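Local coordinates for protein acetolactate synthase isozyme 1 large subunit (Escherichia coli, PDB 6LPI) that serves as the large subunit of a thiamine diphosphate-dependent synthase, binding thiamine diphosphate, magnesium and FAD and pairing with a small subunit, at residues 18-22 and 147-152; 67-71 and 103-107; 426-431 and 460-464; 135-141 and 165-171. All blocks are in the same frame, centred on the assembly; numbering follows the deposited sequence.

Contact 1 (18-22 and 147-152)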
loop_
_atom_site.group_PDB
_atom_site.type_symbol
_atom_site.label_atom_id
_atom_site.label_comp_id
_atom_site.label_asym_id
_atom_site.label_seq_id
_atom_site.Cartn_x
_atom_site.Cartn_y
_atom_site.Cartn_z
ATOM N N PHE B 18 -25.891 -9.725 -12.537
ATOM C CA PHE B 18 -24.734 -10.611 -12.568
ATOM C C PHE B 18 -23.601 -10.071 -11.719
ATOM O O PHE B 18 -22.881 -10.843 -11.078
ATOM C CB PHE B 18 -24.215 -10.840 -13.977
ATOM C CG PHE B 18 -22.961 -11.652 -13.994
ATOM C CD1 PHE B 18 -23.016 -13.029 -13.964
ATOM C CD2 PHE B 18 -21.723 -11.036 -13.980
ATOM C CE1 PHE B 18 -21.862 -13.777 -13.950
ATOM C CE2 PHE B 18 -20.579 -11.774 -13.959
ATOM C CZ PHE B 18 -20.647 -13.148 -13.941
ATOM N N ILE B 19 -23.384 -8.759 -11.749
ATOM C CA ILE B 19 -22.321 -8.191 -10.930
ATOM C C ILE B 19 -22.566 -8.524 -9.469
ATOM O O ILE B 19 -21.676 -9.016 -8.763
ATOM C CB ILE B 19 -22.227 -6.674 -11.152
ATOM C CG1 ILE B 19 -21.622 -6.368 -12.516
ATOM C CG2 ILE B 19 -21.366 -6.060 -10.081
ATOM C CD1 ILE B 19 -22.086 -5.049 -13.061
ATOM N N VAL B 20 -23.795 -8.287 -9.004
ATOM C CA VAL B 20 -24.122 -8.570 -7.609
ATOM C C VAL B 20 -23.969 -10.051 -7.300
ATOM O O VAL B 20 -23.419 -10.426 -6.258
ATOM C CB VAL B 20 -25.547 -8.080 -7.290
ATOM C CG1 VAL B 20 -25.920 -8.454 -5.855
ATOM C CG2 VAL B 20 -25.615 -6.576 -7.483
ATOM N N HIS B 21 -24.432 -10.914 -8.205
ATOM C CA HIS B 21 -24.349 -12.349 -7.964
ATOM C C HIS B 21 -22.901 -12.801 -7.852
ATOM O O HIS B 21 -22.538 -13.558 -6.940
ATOM C CB HIS B 21 -25.058 -13.081 -9.092
ATOM C CG HIS B 21 -25.034 -14.567 -8.957
ATOM N ND1 HIS B 21 -24.669 -15.404 -9.989
ATOM C CD2 HIS B 21 -25.351 -15.370 -7.913
ATOM C CE1 HIS B 21 -24.761 -16.659 -9.588
ATOM N NE2 HIS B 21 -25.169 -16.665 -8.332
ATOM N N PHE B 22 -22.052 -12.305 -8.751
ATOM C CA PHE B 22 -20.633 -12.624 -8.719
ATOM C C PHE B 22 -20.014 -12.160 -7.410
ATOM O O PHE B 22 -19.258 -12.903 -6.765
ATOM C CB PHE B 22 -19.956 -11.976 -9.931
ATOM C CG PHE B 22 -18.459 -12.208 -10.020
ATOM C CD1 PHE B 22 -17.560 -11.370 -9.354
ATOM C CD2 PHE B 22 -17.950 -13.242 -10.800
ATOM C CE1 PHE B 22 -16.186 -11.590 -9.436
ATOM C CE2 PHE B 22 -16.567 -13.460 -10.887
ATOM C CZ PHE B 22 -15.693 -12.641 -10.208
ATOM N N LEU B 147 -18.504 -9.522 -19.324
ATOM C CA LEU B 147 -18.583 -9.244 -17.895
ATOM C C LEU B 147 -18.126 -10.408 -17.007
ATOM O O LEU B 147 -17.528 -10.141 -15.951
ATOM C CB LEU B 147 -20.000 -8.800 -17.567
ATOM C CG LEU B 147 -20.104 -7.994 -16.294
ATOM C CD1 LEU B 147 -18.922 -7.056 -16.191
ATOM C CD2 LEU B 147 -21.345 -7.195 -16.393
ATOM N N PRO B 148 -18.420 -11.692 -17.311
ATOM C CA PRO B 148 -17.857 -12.779 -16.491
ATOM C C PRO B 148 -16.335 -12.746 -16.462
ATOM O O PRO B 148 -15.758 -12.544 -15.387
ATOM C CB PRO B 148 -18.411 -14.028 -17.174
ATOM C CG PRO B 148 -19.696 -13.583 -17.719
ATOM C CD PRO B 148 -19.442 -12.199 -18.242
ATOM N N GLN B 149 -15.678 -12.877 -17.620
ATOM C CA GLN B 149 -14.216 -12.932 -17.611
ATOM C C GLN B 149 -13.639 -11.725 -16.900
ATOM O O GLN B 149 -12.823 -11.867 -15.983
ATOM C CB GLN B 149 -13.630 -12.996 -19.028
ATOM C CG GLN B 149 -13.276 -14.408 -19.524
ATOM C CD GLN B 149 -12.607 -15.281 -18.459
ATOM O OE1 GLN B 149 -12.946 -16.463 -18.327
ATOM N NE2 GLN B 149 -11.675 -14.708 -17.689
ATOM N N VAL B 150 -14.109 -10.531 -17.267
ATOM C CA VAL B 150 -13.643 -9.299 -16.637
ATOM C C VAL B 150 -13.634 -9.446 -15.129
ATOM O O VAL B 150 -12.581 -9.368 -14.485
ATOM C CB VAL B 150 -14.493 -8.099 -17.083
ATOM C CG1 VAL B 150 -14.409 -6.971 -16.053
ATOM C CG2 VAL B 150 -14.015 -7.628 -18.454
ATOM N N MET B 151 -14.777 -9.780 -14.553
ATOM C CA MET B 151 -14.783 -9.750 -13.102
ATOM C C MET B 151 -13.920 -10.850 -12.545
ATOM O O MET B 151 -13.092 -10.593 -11.659
ATOM C CB MET B 151 -16.204 -9.773 -12.561
ATOM C CG MET B 151 -16.954 -8.646 -13.219
ATOM S SD MET B 151 -18.146 -7.894 -12.148
ATOM C CE MET B 151 -19.190 -9.301 -11.860
ATOM N N SER B 152 -13.986 -12.041 -13.141
ATOM C CA SER B 152 -13.144 -13.118 -12.635
ATOM C C SER B 152 -11.670 -12.748 -12.749
ATOM O O SER B 152 -10.863 -13.100 -11.881
ATOM C CB SER B 152 -13.448 -14.432 -13.334
ATOM O OG SER B 152 -12.487 -15.377 -12.906
#
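Two helical turns, 18-22 and 147-152, run in roughly the same direction at a crossing angle of -37°, their axes 10.8 Å apart, and meet through apolar side chains without a hydrogen bond between them. Leu-147 opens the interface: its CD2 lies 4.0 Å from CG1 of Ile-19, and its CG 4.2 Å from CD2 of Phe-18. Pro-148 follows with its ring beside the same phenyl group, CG being 3.9 Å from Phe-18 CZ. Met-151 fills the middle of the gap. Its CB sits over the face of the Phe-22 ring, 3.7 Å from the centroid, a CH-pi contact joined by an oblique Met-aromatic approach of SD at 5.1 Å from that centroid; its CE reaches 3.5 Å from CE2 of Phe-18 and 3.4 Å from CA of Ile-19. Ser-152 closes the row, with its N 3.4 Å from Phe-22 CZ. Ile-19 and Val-150 also touch strand 166-171, so this is two neighbouring helices packed on one face of the parallel sheet in an alpha/beta thiamine diphosphate-binding domain.

Contact 2 (67-71 and 103-107)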
loop_
_atom_site.group_PDB
_atom_site.type_symbol
_atom_site.label_atom_id
_atom_site.label_comp_id
_atom_site.label_asym_id
_atom_site.label_seq_id
_atom_site.Cartn_x
_atom_site.Cartn_y
_atom_site.Cartn_z
ATOM N N ALA B 67 -13.101 0.901 1.923
ATOM C CA ALA B 67 -12.732 -0.341 1.258
ATOM C C ALA B 67 -11.285 -0.703 1.590
ATOM O O ALA B 67 -10.956 -1.872 1.817
ATOM C CB ALA B 67 -12.950 -0.217 -0.250
ATOM N N GLN B 68 -10.411 0.297 1.642
ATOM C CA GLN B 68 -9.019 0.037 1.972
ATOM C C GLN B 68 -8.857 -0.505 3.386
ATOM O O GLN B 68 -8.040 -1.395 3.608
ATOM C CB GLN B 68 -8.190 1.290 1.780
ATOM C CG GLN B 68 -7.511 1.318 0.427
ATOM C CD GLN B 68 -6.116 1.927 0.520
ATOM O OE1 GLN B 68 -5.302 1.550 1.378
ATOM N NE2 GLN B 68 -5.856 2.912 -0.323
ATOM N N GLY B 69 -9.581 0.047 4.366
ATOM C CA GLY B 69 -9.481 -0.478 5.721
ATOM C C GLY B 69 -9.938 -1.922 5.819
ATOM O O GLY B 69 -9.293 -2.757 6.475
ATOM N N MET B 70 -11.045 -2.248 5.148
ATOM C CA MET B 70 -11.446 -3.648 5.088
ATOM C C MET B 70 -10.307 -4.481 4.521
ATOM O O MET B 70 -9.804 -5.395 5.189
ATOM C CB MET B 70 -12.717 -3.804 4.256
ATOM C CG MET B 70 -13.873 -3.036 4.851
ATOM S SD MET B 70 -15.461 -3.428 4.145
ATOM C CE MET B 70 -15.172 -5.100 3.556
ATOM N N ALA B 71 -9.831 -4.104 3.316
ATOM C CA ALA B 71 -8.811 -4.872 2.606
ATOM C C ALA B 71 -7.507 -4.976 3.391
ATOM O O ALA B 71 -6.873 -6.039 3.415
ATOM C CB ALA B 71 -8.555 -4.264 1.237
ATOM N N ILE B 103 -2.364 -2.894 -2.119
ATOM C CA ILE B 103 -3.576 -3.371 -1.451
ATOM C C ILE B 103 -4.600 -3.878 -2.459
ATOM O O ILE B 103 -4.792 -3.250 -3.514
ATOM C CB ILE B 103 -4.187 -2.274 -0.567
ATOM C CG1 ILE B 103 -3.143 -1.767 0.416
ATOM C CG2 ILE B 103 -5.420 -2.760 0.159
ATOM C CD1 ILE B 103 -2.962 -0.321 0.304
ATOM N N PRO B 104 -5.259 -5.025 -2.191
ATOM C CA PRO B 104 -6.256 -5.551 -3.138
ATOM C C PRO B 104 -7.586 -4.818 -3.037
ATOM O O PRO B 104 -8.375 -5.028 -2.115
ATOM C CB PRO B 104 -6.395 -7.020 -2.717
ATOM C CG PRO B 104 -6.061 -7.000 -1.249
ATOM C CD PRO B 104 -5.022 -5.949 -1.063
ATOM N N LEU B 105 -7.843 -3.950 -3.988
ATOM C CA LEU B 105 -9.106 -3.255 -4.093
ATOM C C LEU B 105 -9.724 -3.560 -5.452
ATOM O O LEU B 105 -9.023 -3.613 -6.465
ATOM C CB LEU B 105 -8.853 -1.745 -3.927
ATOM C CG LEU B 105 -9.812 -0.843 -3.163
ATOM C CD1 LEU B 105 -9.781 -1.250 -1.701
ATOM C CD2 LEU B 105 -9.410 0.616 -3.346
ATOM N N ILE B 106 -11.031 -3.777 -5.481
ATOM C CA ILE B 106 -11.808 -3.725 -6.713
ATOM C C ILE B 106 -12.675 -2.488 -6.631
ATOM O O ILE B 106 -13.429 -2.301 -5.666
ATOM C CB ILE B 106 -12.647 -4.987 -6.964
ATOM C CG1 ILE B 106 -11.800 -6.102 -7.577
ATOM C CG2 ILE B 106 -13.798 -4.682 -7.891
ATOM C CD1 ILE B 106 -10.998 -6.872 -6.632
ATOM N N CYS B 107 -12.564 -1.650 -7.645
ATOM C CA CYS B 107 -13.256 -0.376 -7.720
ATOM C C CYS B 107 -14.176 -0.417 -8.934
ATOM O O CYS B 107 -13.706 -0.567 -10.065
ATOM C CB CYS B 107 -12.215 0.739 -7.815
ATOM S SG CYS B 107 -12.750 2.236 -8.574
#
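Apolar packing dominates where helix turn 67-71 lies against 103-107, the start of strand 105-111 and two residues before it. Ala-67 and Ala-71, one turn apart, both direct their CB atoms at the strand. CD1 of Leu-105 comes 3.6 Å from Ala-67 CB and 4.4 Å from Ala-71 CB, and CG2 of Ile-103 is 3.6 Å from Ala-71 CB. These small side chains let the helix axis pass 9.3 Å from that of the strand, at 151° between their directions.

Contacts with polar atoms are van der Waals, since no hydrogen bond links the segments. Ala-71 CB lies 3.4 Å from Pro-104 O, and Gln-68 OE1 is 3.2 Å from Ile-103 CD1. The Gln-68 amide is bonded elsewhere, OE1 to Arg-72 and NE2 to Asp-97 and Ala-94 O. Backbone bonds tie the strand to Ala-78 and Cys-80 on one flank and Val-166 on the other. A helix packed near-antiparallel on an inner strand of a parallel sheet is the layered alpha/beta construction of the N-terminal thiamine diphosphate-binding domain.

Contact 3 (426-431 and 460-464)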
loop_
_atom_site.group_PDB
_atom_site.type_symbol
_atom_site.label_atom_id
_atom_site.label_comp_id
_atom_site.label_asym_id
_atom_site.label_seq_id
_atom_site.Cartn_x
_atom_site.Cartn_y
_atom_site.Cartn_z
ATOM N N ALA B 426 -10.003 3.555 9.366
ATOM C CA ALA B 426 -10.482 3.020 10.632
ATOM C C ALA B 426 -11.933 2.575 10.523
ATOM O O ALA B 426 -12.324 1.546 11.088
ATOM C CB ALA B 426 -10.317 4.065 11.739
ATOM N N ILE B 427 -12.743 3.325 9.778
ATOM C CA ILE B 427 -14.134 2.932 9.588
ATOM C C ILE B 427 -14.201 1.557 8.924
ATOM O O ILE B 427 -14.943 0.661 9.363
ATOM C CB ILE B 427 -14.868 4.012 8.774
ATOM C CG1 ILE B 427 -15.056 5.244 9.650
ATOM C CG2 ILE B 427 -16.208 3.504 8.275
ATOM C CD1 ILE B 427 -15.407 6.480 8.893
ATOM N N GLY B 428 -13.390 1.359 7.874
ATOM C CA GLY B 428 -13.350 0.060 7.219
ATOM C C GLY B 428 -12.914 -1.048 8.160
ATOM O O GLY B 428 -13.550 -2.108 8.234
ATOM N N ALA B 429 -11.826 -0.815 8.900
ATOM C CA ALA B 429 -11.353 -1.806 9.865
ATOM C C ALA B 429 -12.434 -2.176 10.876
ATOM O O ALA B 429 -12.536 -3.340 11.291
ATOM C CB ALA B 429 -10.109 -1.292 10.590
ATOM N N ALA B 430 -13.194 -1.184 11.346
ATOM C CA ALA B 430 -14.285 -1.465 12.270
ATOM C C ALA B 430 -15.294 -2.393 11.624
ATOM O O ALA B 430 -15.659 -3.428 12.193
ATOM C CB ALA B 430 -14.959 -0.167 12.708
ATOM N N LEU B 431 -15.757 -2.030 10.421
ATOM C CA LEU B 431 -16.723 -2.862 9.703
ATOM C C LEU B 431 -16.212 -4.281 9.476
ATOM O O LEU B 431 -17.014 -5.226 9.432
ATOM C CB LEU B 431 -17.083 -2.223 8.368
ATOM C CG LEU B 431 -17.998 -1.002 8.369
ATOM C CD1 LEU B 431 -17.875 -0.250 7.025
ATOM C CD2 LEU B 431 -19.443 -1.445 8.629
ATOM N N ASN B 460 -23.193 4.146 11.502
ATOM C CA ASN B 460 -22.996 2.712 11.651
ATOM C C ASN B 460 -22.569 2.325 13.045
ATOM O O ASN B 460 -22.297 1.143 13.283
ATOM C CB ASN B 460 -21.992 2.185 10.623
ATOM C CG ASN B 460 -22.553 2.209 9.223
ATOM O OD1 ASN B 460 -22.487 3.225 8.521
ATOM N ND2 ASN B 460 -23.155 1.087 8.816
ATOM N N GLN B 461 -22.516 3.292 13.958
ATOM C CA GLN B 461 -22.179 3.070 15.358
ATOM C C GLN B 461 -20.950 2.176 15.476
ATOM O O GLN B 461 -20.958 1.130 16.127
ATOM C CB GLN B 461 -23.383 2.506 16.114
ATOM C CG GLN B 461 -24.381 3.601 16.416
ATOM C CD GLN B 461 -23.844 4.573 17.474
ATOM O OE1 GLN B 461 -23.584 4.182 18.620
ATOM N NE2 GLN B 461 -23.580 5.814 17.062
ATOM N N LEU B 462 -19.874 2.627 14.839
ATOM C CA LEU B 462 -18.641 1.857 14.807
ATOM C C LEU B 462 -17.733 2.250 15.957
ATOM O O LEU B 462 -17.786 3.369 16.473
ATOM C CB LEU B 462 -17.887 2.006 13.481
ATOM C CG LEU B 462 -18.729 1.762 12.237
ATOM C CD1 LEU B 462 -18.098 2.370 10.959
ATOM C CD2 LEU B 462 -19.000 0.257 12.119
ATOM N N ASP B 463 -16.889 1.307 16.342
ATOM C CA ASP B 463 -16.108 1.392 17.568
ATOM C C ASP B 463 -14.762 2.053 17.299
ATOM O O ASP B 463 -13.710 1.504 17.642
ATOM C CB ASP B 463 -15.947 -0.036 18.095
ATOM C CG ASP B 463 -15.812 -0.129 19.599
ATOM O OD1 ASP B 463 -15.603 0.904 20.258
ATOM O OD2 ASP B 463 -15.927 -1.258 20.129
ATOM N N VAL B 464 -14.769 3.258 16.723
ATOM C CA VAL B 464 -13.527 3.919 16.311
ATOM C C VAL B 464 -13.315 5.164 17.166
ATOM O O VAL B 464 -14.183 6.040 17.249
ATOM C CB VAL B 464 -13.481 4.230 14.788
ATOM C CG1 VAL B 464 -13.974 3.045 13.959
ATOM C CG2 VAL B 464 -14.191 5.478 14.389
#
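In the C-terminal thiamine diphosphate-binding domain, an alpha/beta fold with a parallel sheet, helix 422-432 packs against the turn that carries the chain from helix 453-459 into strand 464-470. Leu-462 is central to the contact. Its CD1 lies 3.5 Å from CG2 of Ile-427, its CD2 is 3.9 Å from CD2 of Leu-431, and its CB is 3.7 Å from CB of Ala-430, so the side chain fits among three residues of one helical face. Val-464, the next large contributor, meets Ala-426 and Ala-430, which stand one turn apart: the CB atoms of Ala-426 and Val-464 are 4.4 Å apart. Ala-430 lies between the two, and having only a methyl group it allows the chain to approach until its CA is 6.0 Å from that of Leu-462.

The backbone of 460-464 sets up this presentation. Gln-461, with positive phi, ends the preceding helix in a Schellman motif, and Asp-463 is the centre of an inverse gamma turn closed by a weak bond from Val-464 N to Leu-462 O of 3.0 Å. The end of the Asp-463 side chain leads away from the helix and forms a salt bridge with Lys-465. Beyond the contact, Ile-427 and Leu-431 also touch Ile-66 on helix 60-74. At Val-464, CG1 lies 3.6 Å from Ala-430 CB and 3.6 Å from Ala-426 O.

Contact 4 (135-141 and 165-171)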
loop_
_atom_site.group_PDB
_atom_site.type_symbol
_atom_site.label_atom_id
_atom_site.label_comp_id
_atom_site.label_asym_id
_atom_site.label_seq_id
_atom_site.Cartn_x
_atom_site.Cartn_y
_atom_site.Cartn_z
ATOM N N THR B 135 -3.432 1.997 -11.488
ATOM C CA THR B 135 -4.064 0.727 -11.190
ATOM C C THR B 135 -3.098 -0.405 -11.490
ATOM O O THR B 135 -2.192 -0.257 -12.299
ATOM C CB THR B 135 -5.322 0.553 -11.998
ATOM O OG1 THR B 135 -5.042 0.957 -13.345
ATOM C CG2 THR B 135 -6.365 1.476 -11.432
ATOM N N LYS B 136 -3.288 -1.545 -10.827
ATOM C CA LYS B 136 -2.596 -2.744 -11.284
ATOM C C LYS B 136 -3.166 -3.244 -12.609
ATOM O O LYS B 136 -2.438 -3.853 -13.398
ATOM C CB LYS B 136 -2.660 -3.851 -10.220
ATOM C CG LYS B 136 -1.876 -5.071 -10.639
ATOM C CD LYS B 136 -2.244 -6.304 -9.882
ATOM C CE LYS B 136 -1.041 -7.148 -9.643
ATOM N NZ LYS B 136 -1.336 -8.465 -9.059
ATOM N N HIS B 137 -4.456 -3.031 -12.860
ATOM C CA HIS B 137 -5.034 -3.180 -14.198
ATOM C C HIS B 137 -6.427 -2.548 -14.188
ATOM O O HIS B 137 -6.987 -2.291 -13.119
ATOM C CB HIS B 137 -5.106 -4.652 -14.617
ATOM C CG HIS B 137 -5.429 -4.850 -16.058
ATOM N ND1 HIS B 137 -4.960 -4.013 -17.050
ATOM C CD2 HIS B 137 -6.171 -5.795 -16.680
ATOM C CE1 HIS B 137 -5.388 -4.444 -18.225
ATOM N NE2 HIS B 137 -6.123 -5.526 -18.030
ATOM N N ASN B 138 -6.989 -2.294 -15.371
ATOM C CA ASN B 138 -8.297 -1.646 -15.404
ATOM C C ASN B 138 -9.083 -2.127 -16.616
ATOM O O ASN B 138 -8.540 -2.785 -17.501
ATOM C CB ASN B 138 -8.167 -0.121 -15.399
ATOM C CG ASN B 138 -7.567 0.412 -16.678
ATOM O OD1 ASN B 138 -6.946 -0.329 -17.437
ATOM N ND2 ASN B 138 -7.761 1.700 -16.937
ATOM N N TYR B 139 -10.387 -1.829 -16.638
ATOM C CA TYR B 139 -11.246 -2.340 -17.709
ATOM C C TYR B 139 -12.295 -1.315 -18.106
ATOM O O TYR B 139 -12.795 -0.558 -17.269
ATOM C CB TYR B 139 -11.992 -3.614 -17.331
ATOM C CG TYR B 139 -11.120 -4.794 -17.030
ATOM C CD1 TYR B 139 -10.784 -5.095 -15.701
ATOM C CD2 TYR B 139 -10.642 -5.616 -18.042
ATOM C CE1 TYR B 139 -9.983 -6.179 -15.386
ATOM C CE2 TYR B 139 -9.840 -6.718 -17.735
ATOM C CZ TYR B 139 -9.510 -6.990 -16.405
ATOM O OH TYR B 139 -8.714 -8.063 -16.070
ATOM N N LEU B 140 -12.646 -1.327 -19.396
ATOM C CA LEU B 140 -13.865 -0.701 -19.885
ATOM C C LEU B 140 -14.681 -1.781 -20.580
ATOM O O LEU B 140 -14.369 -2.160 -21.716
ATOM C CB LEU B 140 -13.581 0.449 -20.845
ATOM C CG LEU B 140 -14.869 0.984 -21.512
ATOM C CD1 LEU B 140 -15.709 1.814 -20.540
ATOM C CD2 LEU B 140 -14.600 1.774 -22.755
ATOM N N VAL B 141 -15.762 -2.215 -19.926
ATOM C CA VAL B 141 -16.615 -3.294 -20.421
ATOM C C VAL B 141 -17.468 -2.727 -21.545
ATOM O O VAL B 141 -18.378 -1.932 -21.303
ATOM C CB VAL B 141 -17.504 -3.860 -19.313
ATOM C CG1 VAL B 141 -18.272 -5.079 -19.829
ATOM C CG2 VAL B 141 -16.667 -4.210 -18.122
ATOM N N PRO B 165 -4.996 -2.471 -6.790
ATOM C CA PRO B 165 -6.356 -2.130 -7.208
ATOM C C PRO B 165 -6.584 -2.402 -8.682
ATOM O O PRO B 165 -5.706 -2.204 -9.525
ATOM C CB PRO B 165 -6.441 -0.627 -6.930
ATOM C CG PRO B 165 -5.030 -0.148 -7.103
ATOM C CD PRO B 165 -4.160 -1.276 -6.592
ATOM N N VAL B 166 -7.779 -2.881 -8.982
ATOM C CA VAL B 166 -8.253 -3.008 -10.344
ATOM C C VAL B 166 -9.531 -2.198 -10.455
ATOM O O VAL B 166 -10.407 -2.257 -9.578
ATOM C CB VAL B 166 -8.498 -4.471 -10.755
ATOM C CG1 VAL B 166 -8.810 -4.537 -12.243
ATOM C CG2 VAL B 166 -7.296 -5.314 -10.426
ATOM N N TRP B 167 -9.639 -1.457 -11.547
ATOM C CA TRP B 167 -10.745 -0.548 -11.773
ATOM C C TRP B 167 -11.583 -1.116 -12.911
ATOM O O TRP B 167 -11.064 -1.362 -14.008
ATOM C CB TRP B 167 -10.213 0.844 -12.103
ATOM C CG TRP B 167 -11.242 1.908 -12.065
ATOM C CD1 TRP B 167 -12.533 1.817 -12.496
ATOM C CD2 TRP B 167 -11.071 3.241 -11.583
ATOM N NE1 TRP B 167 -13.179 3.011 -12.302
ATOM C CE2 TRP B 167 -12.303 3.901 -11.741
ATOM C CE3 TRP B 167 -9.989 3.945 -11.037
ATOM C CZ2 TRP B 167 -12.493 5.222 -11.365
ATOM C CZ3 TRP B 167 -10.181 5.269 -10.660
ATOM C CH2 TRP B 167 -11.428 5.890 -10.830
ATOM N N ILE B 168 -12.869 -1.335 -12.652
ATOM C CA ILE B 168 -13.781 -1.835 -13.665
ATOM C C ILE B 168 -14.811 -0.742 -13.919
ATOM O O ILE B 168 -15.628 -0.427 -13.039
ATOM C CB ILE B 168 -14.443 -3.160 -13.244
ATOM C CG1 ILE B 168 -13.390 -4.122 -12.670
ATOM C CG2 ILE B 168 -15.150 -3.824 -14.431
ATOM C CD1 ILE B 168 -13.953 -5.213 -11.805
ATOM N N ASP B 169 -14.798 -0.197 -15.143
ATOM C CA ASP B 169 -15.764 0.795 -15.600
ATOM C C ASP B 169 -16.834 0.094 -16.449
ATOM O O ASP B 169 -16.521 -0.533 -17.465
ATOM C CB ASP B 169 -15.043 1.880 -16.392
ATOM C CG ASP B 169 -15.778 3.197 -16.395
ATOM O OD1 ASP B 169 -15.582 3.969 -17.350
ATOM O OD2 ASP B 169 -16.516 3.485 -15.438
ATOM N N ILE B 170 -18.097 0.211 -16.048
ATOM C CA ILE B 170 -19.159 -0.559 -16.694
ATOM C C ILE B 170 -20.244 0.381 -17.208
ATOM O O ILE B 170 -20.955 1.024 -16.412
ATOM C CB ILE B 170 -19.767 -1.605 -15.744
ATOM C CG1 ILE B 170 -18.682 -2.392 -15.025
ATOM C CG2 ILE B 170 -20.615 -2.597 -16.515
ATOM C CD1 ILE B 170 -19.209 -3.167 -13.826
ATOM N N PRO B 171 -20.377 0.513 -18.527
ATOM C CA PRO B 171 -21.420 1.373 -19.079
ATOM C C PRO B 171 -22.811 0.936 -18.645
ATOM O O PRO B 171 -23.120 -0.255 -18.539
ATOM C CB PRO B 171 -21.233 1.226 -20.589
ATOM C CG PRO B 171 -19.800 0.927 -20.745
ATOM C CD PRO B 171 -19.414 0.103 -19.555
#
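Five backbone hydrogen bonds join 135-141 to 165-171 as neighbouring parallel strands, the two strands of a beta-alpha-beta crossover whose connection is helix 147-159. Tyr-139 bonds to strand 166-171 through both its N and its O: N to Trp-167 O at 2.8 Å and O to Asp-169 N at 2.9 Å. The ladder goes on with Val-141 N to Asp-169 O at 3.1 Å and Trp-167 N to His-137 O at 3.2 Å, while Lys-136 N to Pro-165 O, 2.8 Å, adds a bond just ahead of strand 137-140. With only 4° between their directions, the strands stay in register from His-137 opposite Val-166 to Leu-140 opposite Asp-169. A CA-H...O contact from Asn-138 CA to Trp-167 O, 3.1 Å, supplements the bonds.

Side chains then pack on each face. His-137, Tyr-139, Val-166 and Ile-168 share the face on which helix 147-159 lies, and the tyrosine ring rests beside both aliphatic residues, CE1 being 3.7 Å from Val-166 CG1. Asn-138, Leu-140, Trp-167 and Asp-169 share the other, where helix 127-131 packs; Asn-138 ND2 bonds to Ser-131, and its OD1 to a polar side chain of the small subunit. Lys-136 NZ turns away to Ile-157 O. Next to Trp-167, CG2 of Thr-135 sits at the edge of the indole, 4.0 Å from the tryptophan's CB.

Overall arrangement
Contacts 1, 2 and 4 share one parallel sheet and the helices packed on it. Contacts 2 and 4 lie on adjacent strands, with probable hydrogen bonds from Ile-168 N to Cys-107 O (2.8 Å) and Val-166 N to Leu-105 O (2.9 Å). Contact 1 packs on contact 4 through Ile-19 CD1 and Ile-170 CD1, 3.5 Å apart, and contact 2 is nested within the loop it closes. Contact 3 belongs to the C-terminal domain but meets contact 2 where Met-70 CG lies 3.5 Å from Gly-428 O. The side chains of Ile-103 (contact 2) and Lys-136 (contact 4) are about 8 and 9 Å from FAD, and that of Gln-68 about 13 Å from thiamine diphosphate.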